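Serine protease MT3772 (Mycobacterium tuberculosis, PDB 3K6Y) is a probably membrane-bound serine protease of the S1C family, here its protease domain, that probably helps the bacterium resist oxidative stress and acid. Local coordinates at residues P42-I47 with L134-G139. Sequence-based numbering, arbitrary orientation.
Sequences PSVVKI and LGYPGG
Tyr136 lays its ring against the main chain of Val44 to Lys46 and the side chains of Val44 and Lys46. CB of Lys46 sits over the centre of the ring, 3.8 Å from the centroid and 8° off the normal, a CH-pi contact. CE2 of Tyr136 lies 3.4 Å from C of Val45. The phenol OH of Tyr136 lies 2.7 Å from O of Val44, which stands near the ring plane.

Deeper in, the packing is apolar. Val44 holds CG1 anti to its backbone N (chi1 -179°) and puts it near CE2 of Tyr136, while CG2 of Val44 reaches CD1 of Leu134 at 3.9 Å. Val44 and Leu134 are buried.

The other end is partly exposed and includes a bridging water. The Lys46 chain runs extended past the ring, and its NZ donates to O of Gly139 at 3.0 Å. The bond falls in the carbonyl plane, on a lone pair. A water also joins the two, accepting from NZ of Lys46 at a doubtfully short distance and donating to O of Gly139 at 2.7 Å. Lys46 also has a salt bridge to Glu59 and a cation-pi contact with Tyr86.

Strands 44-51 and 130-135 belong to different barrels of the trypsin-like fold, so this contact joins the two halves of the protease. The side chain of Tyr136 is about 10 Å from that of Ser183, the predicted catalytic serine. The chemistry implies an interface packed with apolar groups on its inner side and tied at the other by an ammonium group, whose charge Glu59 probably balances.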
loop_
_atom_site.group_PDB
_atom_site.type_symbol
_atom_site.label_atom_id
_atom_site.label_comp_id
_atom_site.label_asym_id
_atom_site.label_seq_id
_atom_site.Cartn_x
_atom_site.Cartn_y
_atom_site.Cartn_z
ATOM N N PRO A 42 4.467 -27.628 13.929
ATOM C CA PRO A 42 4.986 -27.685 12.556
ATOM C C PRO A 42 4.264 -26.758 11.582
ATOM O O PRO A 42 4.858 -26.339 10.587
ATOM C CB PRO A 42 4.787 -29.157 12.157
ATOM C CG PRO A 42 4.824 -29.891 13.486
ATOM C CD PRO A 42 4.068 -28.969 14.416
ATOM N N SER A 43 2.997 -26.468 11.863
ATOM C CA SER A 43 2.188 -25.638 10.975
ATOM C C SER A 43 2.227 -24.145 11.312
ATOM O O SER A 43 1.535 -23.358 10.671
ATOM C CB SER A 43 0.753 -26.123 11.017
ATOM O OG SER A 43 0.700 -27.497 10.644
ATOM N N VAL A 44 3.015 -23.781 12.326
ATOM C CA VAL A 44 3.185 -22.388 12.737
ATOM C C VAL A 44 4.567 -21.975 12.287
ATOM O O VAL A 44 5.556 -22.598 12.690
ATOM C CB VAL A 44 3.027 -22.234 14.248
ATOM C CG1 VAL A 44 3.174 -20.781 14.627
ATOM C CG2 VAL A 44 1.673 -22.762 14.725
ATOM N N VAL A 45 4.622 -20.971 11.415
ATOM C CA VAL A 45 5.843 -20.656 10.701
ATOM C C VAL A 45 6.365 -19.276 11.079
ATOM O O VAL A 45 5.605 -18.413 11.511
ATOM C CB VAL A 45 5.631 -20.765 9.161
ATOM C CG1 VAL A 45 5.245 -22.178 8.769
ATOM C CG2 VAL A 45 4.560 -19.770 8.655
ATOM N N LYS A 46 7.664 -19.074 10.889
ATOM C CA LYS A 46 8.262 -17.767 11.134
ATOM C C LYS A 46 8.286 -17.011 9.812
ATOM O O LYS A 46 8.547 -17.598 8.765
ATOM C CB LYS A 46 9.673 -17.963 11.691
ATOM C CG LYS A 46 10.359 -16.637 12.033
ATOM C CD LYS A 46 11.834 -16.762 12.389
ATOM C CE LYS A 46 12.508 -15.444 12.073
ATOM N NZ LYS A 46 13.990 -15.506 12.209
ATOM N N ILE A 47 7.987 -15.713 9.876
ATOM C CA ILE A 47 8.019 -14.875 8.676
ATOM C C ILE A 47 9.093 -13.812 8.859
ATOM O O ILE A 47 9.164 -13.169 9.881
ATOM C CB ILE A 47 6.654 -14.242 8.422
ATOM C CG1 ILE A 47 5.631 -15.405 8.368
ATOM C CG2 ILE A 47 6.669 -13.459 7.109
ATOM C CD1 ILE A 47 4.244 -15.111 7.973
ATOM N N LEU A 134 0.663 -19.026 19.827
ATOM C CA LEU A 134 1.845 -19.698 19.277
ATOM C C LEU A 134 2.592 -18.756 18.349
ATOM O O LEU A 134 1.994 -18.189 17.430
ATOM C CB LEU A 134 1.442 -20.959 18.508
ATOM C CG LEU A 134 0.580 -21.956 19.274
ATOM C CD1 LEU A 134 0.283 -23.140 18.357
ATOM C CD2 LEU A 134 1.276 -22.414 20.541
ATOM N N GLY A 135 3.900 -18.624 18.544
ATOM C CA GLY A 135 4.642 -17.732 17.668
ATOM C C GLY A 135 6.121 -17.696 17.937
ATOM O O GLY A 135 6.664 -18.566 18.626
ATOM N N TYR A 136 6.772 -16.692 17.359
ATOM C CA TYR A 136 8.223 -16.577 17.383
ATOM C C TYR A 136 8.656 -15.224 17.948
ATOM O O TYR A 136 9.085 -14.333 17.197
ATOM C CB TYR A 136 8.785 -16.784 15.975
ATOM C CG TYR A 136 8.550 -18.174 15.444
ATOM C CD1 TYR A 136 9.516 -19.171 15.595
ATOM C CD2 TYR A 136 7.370 -18.498 14.773
ATOM C CE1 TYR A 136 9.308 -20.461 15.098
ATOM C CE2 TYR A 136 7.146 -19.768 14.313
ATOM C CZ TYR A 136 8.107 -20.734 14.449
ATOM O OH TYR A 136 7.890 -22.008 13.972
ATOM N N PRO A 137 8.560 -15.061 19.277
ATOM C CA PRO A 137 8.982 -13.797 19.901
ATOM C C PRO A 137 10.406 -13.430 19.512
ATOM O O PRO A 137 11.290 -14.277 19.515
ATOM C CB PRO A 137 8.933 -14.111 21.399
ATOM C CG PRO A 137 7.944 -15.225 21.542
ATOM C CD PRO A 137 8.065 -16.043 20.263
ATOM N N GLY A 138 10.604 -12.166 19.154
ATOM C CA GLY A 138 11.939 -11.659 18.831
ATOM C C GLY A 138 12.563 -12.267 17.593
ATOM O O GLY A 138 13.774 -12.116 17.369
ATOM N N GLY A 139 11.753 -12.936 16.769
ATOM C CA GLY A 139 12.281 -13.675 15.624
ATOM C C GLY A 139 13.100 -14.890 16.021
ATOM O O GLY A 139 13.832 -15.449 15.195
HETATM O O HOH W 1 15.418 -14.043 13.565
#